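PDB 5DL7: porin from Acinetobacter baumannii AB307-0294, which probably forms a beta-barrel channel across the outer membrane through which small solutes such as vanillate may pass, and binds calcium ions. Local coordinates for residues A[184-189]-A[400-405]; A[305-310]-A[346-351]; A[363-368]-A[395-400]; A[369-374]-A[387-392]. One frame throughout, in Å; residues are numbered along the deposited sequence.

Contact 1: residues A[184-189]-A[400-405]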
loop_
_atom_site.group_PDB
_atom_site.type_symbol
_atom_site.label_atom_id
_atom_site.label_comp_id
_atom_site.label_asym_id
_atom_site.label_seq_id
_atom_site.Cartn_x
_atom_site.Cartn_y
_atom_site.Cartn_z
ATOM N N ASN A 184 -5.408 2.974 15.072
ATOM C CA ASN A 184 -4.464 3.256 16.193
ATOM C C ASN A 184 -3.508 2.081 16.238
ATOM O O ASN A 184 -3.836 1.016 16.689
ATOM C CB ASN A 184 -5.252 3.459 17.471
ATOM C CG ASN A 184 -4.402 4.188 18.558
ATOM O OD1 ASN A 184 -3.403 4.836 18.150
ATOM N ND2 ASN A 184 -4.783 4.059 19.778
ATOM N N ILE A 185 -2.349 2.223 15.707
ATOM C CA ILE A 185 -1.377 1.125 15.581
ATOM C C ILE A 185 -0.477 1.138 16.831
ATOM O O ILE A 185 0.107 2.237 17.103
ATOM C CB ILE A 185 -0.574 1.298 14.306
ATOM C CG1 ILE A 185 -1.555 1.114 13.121
ATOM C CG2 ILE A 185 0.548 0.302 14.223
ATOM C CD1 ILE A 185 -1.017 1.717 11.930
ATOM N N ASN A 186 -0.387 0.038 17.574
ATOM C CA ASN A 186 0.474 0.075 18.755
ATOM C C ASN A 186 0.189 1.203 19.700
ATOM O O ASN A 186 1.086 1.688 20.405
ATOM C CB ASN A 186 1.978 0.064 18.429
ATOM C CG ASN A 186 2.383 -1.105 17.522
ATOM O OD1 ASN A 186 1.746 -2.172 17.512
ATOM N ND2 ASN A 186 3.393 -0.901 16.690
ATOM N N HIS A 187 -1.126 1.525 19.853
ATOM C CA HIS A 187 -1.534 2.622 20.727
ATOM C C HIS A 187 -0.716 3.902 20.525
ATOM O O HIS A 187 -0.493 4.634 21.554
ATOM C CB HIS A 187 -1.487 2.187 22.158
ATOM C CG HIS A 187 -2.272 0.953 22.479
ATOM N ND1 HIS A 187 -3.615 1.017 22.591
ATOM C CD2 HIS A 187 -1.956 -0.407 22.531
ATOM C CE1 HIS A 187 -4.148 -0.189 22.805
ATOM N NE2 HIS A 187 -3.153 -1.071 22.756
ATOM N N ARG A 188 -0.433 4.209 19.308
ATOM C CA ARG A 188 0.388 5.365 18.897
ATOM C C ARG A 188 -0.212 6.715 19.300
ATOM O O ARG A 188 0.465 7.678 19.763
ATOM C CB ARG A 188 0.624 5.278 17.411
ATOM C CG ARG A 188 1.501 6.269 16.768
ATOM C CD ARG A 188 1.781 5.797 15.316
ATOM N NE ARG A 188 2.509 4.558 15.278
ATOM C CZ ARG A 188 2.782 3.776 14.198
ATOM N NH1 ARG A 188 2.298 4.126 13.030
ATOM N NH2 ARG A 188 3.393 2.701 14.216
ATOM N N PHE A 189 -1.550 6.750 19.217
ATOM C CA PHE A 189 -2.378 7.872 19.520
ATOM C C PHE A 189 -3.445 7.537 20.530
ATOM O O PHE A 189 -3.472 6.416 21.081
ATOM C CB PHE A 189 -2.944 8.457 18.202
ATOM C CG PHE A 189 -1.957 8.737 17.145
ATOM C CD1 PHE A 189 -1.053 9.826 17.253
ATOM C CD2 PHE A 189 -1.789 7.902 16.090
ATOM C CE1 PHE A 189 -0.054 10.046 16.316
ATOM C CE2 PHE A 189 -0.834 8.162 15.088
ATOM C CZ PHE A 189 0.025 9.180 15.199
ATOM N N ASN A 400 -0.496 -6.511 23.900
ATOM C CA ASN A 400 -1.648 -5.717 23.583
ATOM C C ASN A 400 -1.341 -4.845 22.342
ATOM O O ASN A 400 -2.184 -3.959 22.003
ATOM C CB ASN A 400 -2.047 -4.900 24.744
ATOM C CG ASN A 400 -0.952 -3.869 25.199
ATOM O OD1 ASN A 400 0.209 -4.180 25.166
ATOM N ND2 ASN A 400 -1.366 -2.705 25.681
ATOM N N MET A 401 -0.220 -5.008 21.697
ATOM C CA MET A 401 0.167 -4.171 20.530
ATOM C C MET A 401 -0.437 -4.758 19.258
ATOM O O MET A 401 -1.078 -5.826 19.284
ATOM C CB MET A 401 1.646 -4.072 20.421
ATOM C CG MET A 401 2.234 -3.284 21.642
ATOM S SD MET A 401 1.632 -1.618 21.764
ATOM C CE MET A 401 1.861 -1.382 23.562
ATOM N N THR A 402 -0.237 -4.100 18.120
ATOM C CA THR A 402 -0.897 -4.488 16.874
ATOM C C THR A 402 -0.163 -5.564 16.186
ATOM O O THR A 402 -0.785 -6.413 15.533
ATOM C CB THR A 402 -0.942 -3.216 15.998
ATOM O OG1 THR A 402 -1.716 -2.211 16.646
ATOM C CG2 THR A 402 -1.604 -3.540 14.636
ATOM N N PHE A 403 1.151 -5.595 16.248
ATOM C CA PHE A 403 1.958 -6.591 15.467
ATOM C C PHE A 403 2.622 -7.534 16.441
ATOM O O PHE A 403 3.200 -7.090 17.484
ATOM C CB PHE A 403 2.963 -5.877 14.587
ATOM C CG PHE A 403 2.316 -4.942 13.591
ATOM C CD1 PHE A 403 1.482 -5.503 12.597
ATOM C CD2 PHE A 403 2.475 -3.587 13.670
ATOM C CE1 PHE A 403 0.950 -4.618 11.586
ATOM C CE2 PHE A 403 1.889 -2.756 12.734
ATOM C CZ PHE A 403 1.070 -3.277 11.723
ATOM N N HIS A 404 2.585 -8.813 16.122
ATOM C CA HIS A 404 3.072 -9.882 16.970
ATOM C C HIS A 404 4.116 -10.728 16.177
ATOM O O HIS A 404 3.970 -10.804 14.963
ATOM C CB HIS A 404 1.889 -10.802 17.274
ATOM C CG HIS A 404 0.800 -10.083 18.005
ATOM N ND1 HIS A 404 0.700 -10.160 19.356
ATOM C CD2 HIS A 404 -0.270 -9.380 17.585
ATOM C CE1 HIS A 404 -0.296 -9.396 19.768
ATOM N NE2 HIS A 404 -0.842 -8.836 18.708
ATOM N N SER A 405 5.093 -11.248 16.820
ATOM C CA SER A 405 6.087 -12.199 16.206
ATOM C C SER A 405 5.283 -13.221 15.430
ATOM O O SER A 405 4.291 -13.782 15.988
ATOM C CB SER A 405 6.994 -12.864 17.299
ATOM O OG SER A 405 7.699 -11.850 17.988
#
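Asn186 and Met401 bring the two loop backbones closest, their CA atoms 4.6 Å apart. A reciprocal pair of bonds joins Asn186 to Thr402. The backbone N of Asn186 donates to Thr402 OG1 at 2.8 Å in a nearly straight bond (171° at the hydrogen), and Thr402 N donates back to Asn186 OD1, also at 2.8 Å, lying almost on the line of the side-chain C=O. With OG1 anti to the carbonyl carbon of Thr402 (chi1 -62°), the hydroxyl oxygen lies beside the backbone N, and both atoms face Asn186. The amide of Asn186 has its other end engaged as well: ND2 bonds Asn314 and sits at the edge of the Phe403 ring, the two planes nearly perpendicular. Beside it Ile185 CG2 packs on Phe403 CE2 at 3.7 Å. On the other flank His187 NE2 donates to Asn400 O over 3.1 Å, in a more bent bond, with the donor above the plane of that carbonyl. Met401 SD lies in the plane of the His187 imidazole, at its edge, 5.0 Å from the ring centre, a Met-aromatic contact. Here the loop between strands 181-182 and 193-194 meets the one between strands 384-395 and 406-418, side-chain-to-backbone bonding between two loops of an OprD-family porin barrel.

Contact 2: residues A[305-310]-A[346-351]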
loop_
_atom_site.group_PDB
_atom_site.type_symbol
_atom_site.label_atom_id
_atom_site.label_comp_id
_atom_site.label_asym_id
_atom_site.label_seq_id
_atom_site.Cartn_x
_atom_site.Cartn_y
_atom_site.Cartn_z
ATOM N N LEU A 305 10.083 1.832 3.180
ATOM C CA LEU A 305 10.246 0.347 3.473
ATOM C C LEU A 305 8.853 -0.198 3.740
ATOM O O LEU A 305 8.178 0.221 4.709
ATOM C CB LEU A 305 11.272 0.085 4.619
ATOM C CG LEU A 305 12.596 0.732 4.468
ATOM C CD1 LEU A 305 13.481 0.313 5.626
ATOM C CD2 LEU A 305 13.186 0.246 3.121
ATOM N N ASP A 306 8.306 -1.025 2.873
ATOM C CA ASP A 306 6.903 -1.524 2.972
ATOM C C ASP A 306 6.912 -3.032 3.278
ATOM O O ASP A 306 6.673 -3.911 2.491
ATOM C CB ASP A 306 6.187 -1.341 1.648
ATOM C CG ASP A 306 6.905 -2.029 0.452
ATOM O OD1 ASP A 306 8.290 -2.285 0.393
ATOM O OD2 ASP A 306 6.128 -2.309 -0.585
ATOM N N PHE A 307 7.263 -3.363 4.513
ATOM C CA PHE A 307 7.389 -4.798 4.971
ATOM C C PHE A 307 6.071 -5.461 5.361
ATOM O O PHE A 307 5.076 -4.684 5.635
ATOM C CB PHE A 307 8.354 -4.769 6.154
ATOM C CG PHE A 307 9.825 -4.890 5.713
ATOM C CD1 PHE A 307 10.452 -3.870 5.029
ATOM C CD2 PHE A 307 10.539 -6.022 5.922
ATOM C CE1 PHE A 307 11.815 -3.959 4.678
ATOM C CE2 PHE A 307 11.885 -6.157 5.510
ATOM C CZ PHE A 307 12.514 -5.119 4.865
ATOM N N MET A 308 5.996 -6.732 5.330
ATOM C CA MET A 308 4.821 -7.555 5.418
ATOM C C MET A 308 4.169 -7.470 6.809
ATOM O O MET A 308 2.913 -7.414 6.913
ATOM C CB MET A 308 5.073 -8.966 5.003
ATOM C CG MET A 308 5.400 -8.996 3.511
ATOM S SD MET A 308 6.151 -10.677 3.110
ATOM C CE MET A 308 4.871 -11.804 3.558
ATOM N N SER A 309 4.984 -7.525 7.865
ATOM C CA SER A 309 4.467 -7.986 9.164
ATOM C C SER A 309 4.427 -6.816 10.206
ATOM O O SER A 309 4.046 -7.116 11.344
ATOM C CB SER A 309 5.293 -9.130 9.749
ATOM O OG SER A 309 5.278 -10.202 8.809
ATOM N N SER A 310 4.870 -5.609 9.839
ATOM C CA SER A 310 4.804 -4.434 10.702
ATOM C C SER A 310 4.922 -3.222 9.819
ATOM O O SER A 310 5.497 -3.297 8.723
ATOM C CB SER A 310 6.007 -4.406 11.690
ATOM O OG SER A 310 6.140 -3.180 12.479
ATOM N N ARG A 346 15.122 -9.394 1.657
ATOM C CA ARG A 346 15.411 -8.215 2.378
ATOM C C ARG A 346 15.313 -8.406 3.842
ATOM O O ARG A 346 14.617 -9.390 4.256
ATOM C CB ARG A 346 14.460 -7.134 1.937
ATOM C CG ARG A 346 13.010 -7.393 2.174
ATOM C CD ARG A 346 12.178 -6.169 1.659
ATOM N NE ARG A 346 10.748 -6.456 1.791
ATOM C CZ ARG A 346 9.812 -5.563 1.590
ATOM N NH1 ARG A 346 10.059 -4.300 1.121
ATOM N NH2 ARG A 346 8.527 -5.979 1.704
ATOM N N TYR A 347 16.053 -7.667 4.616
ATOM C CA TYR A 347 16.038 -7.766 6.059
ATOM C C TYR A 347 15.886 -6.297 6.553
ATOM O O TYR A 347 16.613 -5.419 6.088
ATOM C CB TYR A 347 17.311 -8.330 6.556
ATOM C CG TYR A 347 17.434 -8.304 8.097
ATOM C CD1 TYR A 347 16.705 -9.209 8.931
ATOM C CD2 TYR A 347 18.287 -7.381 8.761
ATOM C CE1 TYR A 347 16.830 -9.168 10.329
ATOM C CE2 TYR A 347 18.414 -7.371 10.155
ATOM C CZ TYR A 347 17.677 -8.215 10.923
ATOM O OH TYR A 347 17.802 -8.197 12.277
ATOM N N ALA A 348 15.137 -6.127 7.578
ATOM C CA ALA A 348 15.096 -4.843 8.313
ATOM C C ALA A 348 15.138 -5.041 9.833
ATOM O O ALA A 348 14.525 -6.020 10.299
ATOM C CB ALA A 348 13.819 -4.084 7.936
ATOM N N LYS A 349 15.841 -4.181 10.529
ATOM C CA LYS A 349 15.691 -4.120 11.921
ATOM C C LYS A 349 15.354 -2.716 12.393
ATOM O O LYS A 349 15.941 -1.754 11.934
ATOM C CB LYS A 349 16.984 -4.541 12.562
ATOM C CG LYS A 349 18.166 -3.795 12.404
ATOM C CD LYS A 349 19.238 -4.239 13.466
ATOM C CE LYS A 349 20.363 -3.262 13.761
ATOM N NZ LYS A 349 21.717 -3.273 13.101
ATOM N N GLY A 350 14.384 -2.706 13.282
ATOM C CA GLY A 350 13.964 -1.457 13.943
ATOM C C GLY A 350 14.291 -1.444 15.402
ATOM O O GLY A 350 14.137 -2.482 16.101
ATOM N N GLU A 351 14.850 -0.312 15.854
ATOM C CA GLU A 351 15.194 -0.161 17.245
ATOM C C GLU A 351 14.801 1.142 17.805
ATOM O O GLU A 351 14.414 2.041 17.103
ATOM C CB GLU A 351 16.768 -0.227 17.292
ATOM C CG GLU A 351 17.382 -1.287 16.718
ATOM C CD GLU A 351 18.937 -1.202 16.808
ATOM O OE1 GLU A 351 19.603 -0.122 17.028
ATOM O OE2 GLU A 351 19.465 -2.260 16.528
#
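Arg346 NH2 is held by two oxygens: it donates to Asp306 O at 2.9 Å in a rather bent bond, and its stronger partner is Glu369 OE1 on the neighbouring strand. Arg346 NH1 forms a salt bridge to Asp306 OD1 at 2.8 Å, and the guanidinium thereby grips Asp306 end-on, one terminal nitrogen to each of two oxygens. OD1 lies in the guanidinium plane but is itself approached from above the carboxylate, the two planes being 84° apart. The flat group is laid on the ring of Phe307, with Arg346 CZ 4.0 Å from the ring centre and the planes only 16° apart, a stacked cation-pi pair. The arginine chain is extended, CD anti to CB (chi2 180°), and slides past the phenylalanine in the opposite direction, Arg346 CD lying within 3.4 Å of Phe307 CZ. Over the other face of that ring comes the methyl of Ala348: Ala348 CB is 3.9 Å from the Phe307 ring centre in a CH-pi contact, offset toward the rim. The ring is thus sandwiched between two side chains of strand 341-353, joining the loop between strands 278-288 and 318-327 to the barrel wall. With Asp306 and Glu369 both bonded to it and an aromatic face against it, the positive charge of Arg346 is probably well stabilised, while the guanidinium is restrained in position and tilt by its bonds and the stack.

Contact 3: residues A[363-368]-A[395-400]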
loop_
_atom_site.group_PDB
_atom_site.type_symbol
_atom_site.label_atom_id
_atom_site.label_comp_id
_atom_site.label_asym_id
_atom_site.label_seq_id
_atom_site.Cartn_x
_atom_site.Cartn_y
_atom_site.Cartn_z
ATOM N N PHE A 363 11.811 -0.763 22.634
ATOM C CA PHE A 363 11.493 -1.989 21.973
ATOM C C PHE A 363 12.245 -2.084 20.597
ATOM O O PHE A 363 12.882 -1.148 20.133
ATOM C CB PHE A 363 9.952 -2.146 21.827
ATOM C CG PHE A 363 9.216 -2.101 23.141
ATOM C CD1 PHE A 363 9.177 -3.249 23.891
ATOM C CD2 PHE A 363 8.853 -0.880 23.723
ATOM C CE1 PHE A 363 8.604 -3.371 25.134
ATOM C CE2 PHE A 363 8.217 -0.945 24.992
ATOM C CZ PHE A 363 8.139 -2.145 25.657
ATOM N N LYS A 364 12.144 -3.308 20.057
ATOM C CA LYS A 364 12.856 -3.641 18.835
ATOM C C LYS A 364 12.047 -4.615 18.039
ATOM O O LYS A 364 11.194 -5.421 18.565
ATOM C CB LYS A 364 14.352 -4.056 19.112
ATOM C CG LYS A 364 14.478 -5.279 19.873
ATOM C CD LYS A 364 15.917 -5.475 20.330
ATOM C CE LYS A 364 15.815 -6.780 21.153
ATOM N NZ LYS A 364 17.089 -7.146 21.656
ATOM N N GLU A 365 12.301 -4.647 16.708
ATOM C CA GLU A 365 11.627 -5.627 15.801
ATOM C C GLU A 365 12.483 -5.914 14.592
ATOM O O GLU A 365 13.321 -5.051 14.233
ATOM C CB GLU A 365 10.217 -5.152 15.365
ATOM C CG GLU A 365 10.325 -3.852 14.609
ATOM C CD GLU A 365 8.965 -3.196 14.273
ATOM O OE1 GLU A 365 7.973 -3.932 14.126
ATOM O OE2 GLU A 365 8.889 -1.965 13.862
ATOM N N ASP A 366 12.312 -7.059 13.992
ATOM C CA ASP A 366 13.080 -7.366 12.761
ATOM C C ASP A 366 12.305 -8.284 11.865
ATOM O O ASP A 366 11.420 -9.027 12.310
ATOM C CB ASP A 366 14.512 -7.753 12.980
ATOM C CG ASP A 366 14.765 -9.144 13.551
ATOM O OD1 ASP A 366 13.825 -9.838 13.988
ATOM O OD2 ASP A 366 15.976 -9.588 13.578
ATOM N N SER A 367 12.623 -8.209 10.591
ATOM C CA SER A 367 11.984 -9.062 9.556
ATOM C C SER A 367 13.009 -9.542 8.549
ATOM O O SER A 367 13.753 -8.694 8.010
ATOM C CB SER A 367 11.028 -8.184 8.730
ATOM O OG SER A 367 9.878 -7.738 9.410
ATOM N N LEU A 368 12.935 -10.804 8.264
ATOM C CA LEU A 368 13.646 -11.412 7.089
ATOM C C LEU A 368 12.568 -11.850 6.115
ATOM O O LEU A 368 11.755 -12.678 6.471
ATOM C CB LEU A 368 14.595 -12.570 7.465
ATOM C CG LEU A 368 15.344 -13.229 6.279
ATOM C CD1 LEU A 368 16.275 -12.121 5.603
ATOM C CD2 LEU A 368 16.122 -14.352 6.909
ATOM N N ASN A 395 9.348 -9.491 17.345
ATOM C CA ASN A 395 9.498 -8.269 18.130
ATOM C C ASN A 395 9.481 -8.600 19.605
ATOM O O ASN A 395 9.166 -9.784 19.954
ATOM C CB ASN A 395 8.434 -7.164 17.779
ATOM C CG ASN A 395 7.043 -7.461 18.260
ATOM O OD1 ASN A 395 6.833 -8.013 19.372
ATOM N ND2 ASN A 395 6.073 -7.148 17.447
ATOM N N ASP A 396 9.843 -7.651 20.475
ATOM C CA ASP A 396 9.809 -7.881 21.895
ATOM C C ASP A 396 8.705 -6.952 22.523
ATOM O O ASP A 396 8.754 -6.593 23.705
ATOM C CB ASP A 396 11.173 -7.663 22.535
ATOM C CG ASP A 396 11.705 -6.214 22.481
ATOM O OD1 ASP A 396 11.065 -5.367 21.763
ATOM O OD2 ASP A 396 12.794 -5.925 23.037
ATOM N N MET A 397 7.733 -6.602 21.748
ATOM C CA MET A 397 6.667 -5.685 22.174
ATOM C C MET A 397 5.639 -6.419 23.009
ATOM O O MET A 397 5.450 -7.639 22.880
ATOM C CB MET A 397 5.960 -4.980 20.956
ATOM C CG MET A 397 6.916 -4.149 20.256
ATOM S SD MET A 397 5.894 -3.200 18.924
ATOM C CE MET A 397 7.028 -3.241 17.659
ATOM N N PRO A 398 4.854 -5.729 23.811
ATOM C CA PRO A 398 3.873 -6.317 24.614
ATOM C C PRO A 398 2.677 -6.877 23.825
ATOM O O PRO A 398 2.450 -6.571 22.652
ATOM C CB PRO A 398 3.396 -5.207 25.540
ATOM C CG PRO A 398 4.453 -4.149 25.356
ATOM C CD PRO A 398 5.072 -4.338 24.083
ATOM N N THR A 399 2.019 -7.795 24.463
ATOM C CA THR A 399 0.953 -8.528 23.775
ATOM C C THR A 399 -0.303 -7.758 23.400
ATOM O O THR A 399 -1.124 -8.239 22.619
ATOM C CB THR A 399 0.551 -9.844 24.596
ATOM O OG1 THR A 399 0.011 -9.407 25.786
ATOM C CG2 THR A 399 1.766 -10.640 24.771
ATOM N N ASN A 400 -0.496 -6.511 23.900
ATOM C CA ASN A 400 -1.648 -5.717 23.583
ATOM C C ASN A 400 -1.341 -4.845 22.342
ATOM O O ASN A 400 -2.184 -3.959 22.003
ATOM C CB ASN A 400 -2.047 -4.900 24.744
ATOM C CG ASN A 400 -0.952 -3.869 25.199
ATOM O OD1 ASN A 400 0.209 -4.180 25.166
ATOM N ND2 ASN A 400 -1.366 -2.705 25.681
#
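Phe363 and Asp396 cross obliquely where the hairpin of strands 363-375 and 384-395 opens into the next loop, the ring and carboxylate planes 84° apart. Asp396 OD1 sits at the edge of the ring, in its plane, 3.5 Å from Phe363 CD1, and Asp396 O lies near that plane, 3.4 Å from the same carbon. Asp396 OD1 also accepts from Lys364 N at 2.9 Å, on its syn side but tilted out of the carboxylate plane, while Asp396 N donates to Lys364 O at 3.2 Å, a side chain standing in for a carbonyl as the strands part. Lys364 crosses the carboxylate at about a right angle, Lys364 CG 3.6 Å from Asp396 OD2, while the ammonium and carboxylate do not touch. Pro398 sets CD off-centre against the Phe363 ring as a CH-pi contact. One antiparallel non-hydrogen-bonded pair, Glu365 with Asn395, bridges the open end of the hairpin; their CB atoms meet at 3.6 Å, and Glu365 OE1 turns to Tyr393 and Ser310. Met397, bent at chi3, crosses Glu365 obliquely, Met397 CE 3.7 Å from Glu365 OE1. Asn395 closes an Asx turn, its OD1 accepting from Met397 N at 2.9 Å, with the donor above the carbonyl plane.

Contact 4: residues A[369-374]-A[387-392]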
loop_
_atom_site.group_PDB
_atom_site.type_symbol
_atom_site.label_atom_id
_atom_site.label_comp_id
_atom_site.label_asym_id
_atom_site.label_seq_id
_atom_site.Cartn_x
_atom_site.Cartn_y
_atom_site.Cartn_z
ATOM N N GLU A 369 12.601 -11.326 4.911
ATOM C CA GLU A 369 11.643 -11.669 3.884
ATOM C C GLU A 369 12.254 -12.223 2.601
ATOM O O GLU A 369 13.350 -11.911 2.218
ATOM C CB GLU A 369 10.823 -10.504 3.379
ATOM C CG GLU A 369 10.124 -9.781 4.556
ATOM C CD GLU A 369 9.097 -8.722 4.049
ATOM O OE1 GLU A 369 8.976 -8.427 2.855
ATOM O OE2 GLU A 369 8.431 -8.159 5.003
ATOM N N PHE A 370 11.469 -13.068 1.970
ATOM C CA PHE A 370 11.699 -13.689 0.640
ATOM C C PHE A 370 10.503 -13.510 -0.253
ATOM O O PHE A 370 9.408 -13.615 0.220
ATOM C CB PHE A 370 11.987 -15.180 0.728
ATOM C CG PHE A 370 13.179 -15.453 1.497
ATOM C CD1 PHE A 370 14.418 -15.392 0.852
ATOM C CD2 PHE A 370 13.150 -15.703 2.881
ATOM C CE1 PHE A 370 15.657 -15.614 1.509
ATOM C CE2 PHE A 370 14.375 -15.962 3.574
ATOM C CZ PHE A 370 15.624 -15.861 2.884
ATOM N N ASP A 371 10.742 -13.160 -1.551
ATOM C CA ASP A 371 9.684 -12.856 -2.508
ATOM C C ASP A 371 10.131 -13.466 -3.825
ATOM O O ASP A 371 11.109 -13.029 -4.338
ATOM C CB ASP A 371 9.555 -11.346 -2.570
ATOM C CG ASP A 371 8.466 -10.823 -3.451
ATOM O OD1 ASP A 371 7.739 -11.536 -4.143
ATOM O OD2 ASP A 371 8.151 -9.574 -3.331
ATOM N N LEU A 372 9.405 -14.413 -4.301
ATOM C CA LEU A 372 9.587 -15.056 -5.635
ATOM C C LEU A 372 8.362 -14.920 -6.447
ATOM O O LEU A 372 7.308 -15.304 -5.993
ATOM C CB LEU A 372 9.929 -16.500 -5.460
ATOM C CG LEU A 372 10.518 -17.168 -6.705
ATOM C CD1 LEU A 372 11.800 -16.590 -7.171
ATOM C CD2 LEU A 372 10.607 -18.634 -6.391
ATOM N N GLY A 373 8.464 -14.234 -7.622
ATOM C CA GLY A 373 7.291 -13.980 -8.495
ATOM C C GLY A 373 7.610 -14.400 -9.913
ATOM O O GLY A 373 8.811 -14.292 -10.367
ATOM N N TYR A 374 6.634 -14.998 -10.618
ATOM C CA TYR A 374 6.773 -15.401 -11.961
ATOM C C TYR A 374 5.566 -15.000 -12.771
ATOM O O TYR A 374 4.420 -15.316 -12.348
ATOM C CB TYR A 374 6.928 -16.910 -12.098
ATOM C CG TYR A 374 7.101 -17.407 -13.493
ATOM C CD1 TYR A 374 8.171 -16.977 -14.298
ATOM C CD2 TYR A 374 6.215 -18.295 -14.041
ATOM C CE1 TYR A 374 8.287 -17.361 -15.599
ATOM C CE2 TYR A 374 6.382 -18.665 -15.381
ATOM C CZ TYR A 374 7.440 -18.185 -16.091
ATOM O OH TYR A 374 7.507 -18.670 -17.357
ATOM N N ARG A 387 3.037 -15.679 -7.205
ATOM C CA ARG A 387 3.981 -15.112 -6.281
ATOM C C ARG A 387 3.896 -15.827 -5.003
ATOM O O ARG A 387 2.777 -16.202 -4.538
ATOM C CB ARG A 387 3.709 -13.630 -6.186
ATOM C CG ARG A 387 4.695 -12.822 -5.460
ATOM C CD ARG A 387 4.180 -11.392 -5.381
ATOM N NE ARG A 387 5.171 -10.507 -4.836
ATOM C CZ ARG A 387 4.910 -9.185 -4.641
ATOM N NH1 ARG A 387 3.640 -8.706 -4.841
ATOM N NH2 ARG A 387 5.841 -8.389 -4.136
ATOM N N ALA A 388 5.060 -15.914 -4.365
ATOM C CA ALA A 388 5.136 -16.426 -3.013
ATOM C C ALA A 388 6.057 -15.542 -2.149
ATOM O O ALA A 388 7.153 -15.182 -2.596
ATOM C CB ALA A 388 5.671 -17.850 -2.999
ATOM N N ARG A 389 5.507 -15.104 -1.047
ATOM C CA ARG A 389 6.166 -14.232 -0.116
ATOM C C ARG A 389 6.153 -14.884 1.246
ATOM O O ARG A 389 5.130 -15.392 1.736
ATOM C CB ARG A 389 5.510 -12.892 -0.064
ATOM C CG ARG A 389 5.853 -11.983 -1.250
ATOM C CD ARG A 389 5.007 -10.665 -1.232
ATOM N NE ARG A 389 3.637 -11.001 -1.552
ATOM C CZ ARG A 389 2.623 -10.118 -1.449
ATOM N NH1 ARG A 389 2.924 -8.855 -1.030
ATOM N NH2 ARG A 389 1.373 -10.424 -1.828
ATOM N N PHE A 390 7.302 -14.733 1.925
ATOM C CA PHE A 390 7.497 -15.250 3.307
ATOM C C PHE A 390 8.206 -14.204 4.169
ATOM O O PHE A 390 9.192 -13.630 3.736
ATOM C CB PHE A 390 8.345 -16.478 3.277
ATOM C CG PHE A 390 7.872 -17.553 2.411
ATOM C CD1 PHE A 390 6.895 -18.526 2.932
ATOM C CD2 PHE A 390 8.332 -17.690 1.064
ATOM C CE1 PHE A 390 6.408 -19.520 1.961
ATOM C CE2 PHE A 390 7.846 -18.709 0.177
ATOM C CZ PHE A 390 6.929 -19.615 0.672
ATOM N N SER A 391 7.762 -14.033 5.383
ATOM C CA SER A 391 8.336 -13.092 6.321
ATOM C C SER A 391 8.538 -13.876 7.668
ATOM O O SER A 391 7.590 -14.386 8.202
ATOM C CB SER A 391 7.468 -11.941 6.513
ATOM O OG SER A 391 7.727 -11.196 7.700
ATOM N N HIS A 392 9.736 -13.818 8.198
ATOM C CA HIS A 392 9.964 -14.251 9.573
ATOM C C HIS A 392 10.156 -12.895 10.317
ATOM O O HIS A 392 11.182 -12.221 10.172
ATOM C CB HIS A 392 11.320 -15.069 9.680
ATOM C CG HIS A 392 11.741 -15.395 11.139
ATOM N ND1 HIS A 392 10.866 -15.805 12.102
ATOM C CD2 HIS A 392 12.945 -15.251 11.798
ATOM C CE1 HIS A 392 11.507 -16.025 13.260
ATOM N NE2 HIS A 392 12.762 -15.648 13.102
HETATM O O HOH W 1 7.995 -8.396 7.618
#
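The beta hairpin of strands 363-375 and 384-395 pairs here in regular antiparallel register, Phe370 opposite Phe390 and Leu372 opposite Ala388 as hydrogen-bonded pairs, with axes 4.7 Å apart and directions 177° from one another. Phe370 N donates to Phe390 O and Phe390 N to Phe370 O, each at 2.9 Å; Leu372 and Ala388 exchange a similar pair of bonds. The alternate, non-hydrogen-bonded pairs carry the polar face. Asp371 CG lies anti to the backbone N (chi1 -177°), and its carboxylate receives Arg387 side-on: NE to OD1 at 2.9 Å, perfectly straight at 180°, and NH2 to OD2 at 2.7 Å. Both oxygens use their syn lone pairs, and the guanidinium lies nearly coplanar with the carboxylate, giving a bidentate salt bridge that fixes the rotation of both groups. Arg389 runs alongside Asp371 in the same direction, CG 3.5 Å from OD1, then bends at chi3; its CD covers one face of the Arg387 guanidinium toward the rim, and its NH2 bonds Asn412. In the porin barrel such alternation separates two faces of the wall: Asp371, Arg387, Arg389, Glu369 and Ser391 lie on one, Phe370, Leu372, Ala388 and Phe390 on the other, where a detergent molecule comes close to Leu372. Near the other end of the pairing a water bridges Glu369 OE2, to which it donates at 2.7 Å, and Ser391 OG. Glu369 OE2 also accepts from Met308 N, beside the Arg346-bound OE1, and Ser391 OG also bonds Ser309.

How the contacts relate
From the N terminus, the loop 184-189 comes first and meets 400-405 late in the chain, so that contact 1 closes a long loop within which the other three all lie. Contact 2 follows, closing a shorter loop between 305-310 and strand 341-353 before contact 3 opens. Contact 3 joins the start of strand 363-375 to the loop after 384-395, and contact 4, nested inside it, pairs the same two strands further along. Contacts 1 and 3 share Asn400, and Phe403 and Ser405 bond Asn395. Through Glu365 and Glu369 on strand 363-375, and Ser309 to Ser391 on strand 384-395, contact 2 ties the folded-in loop to three successive barrel strands.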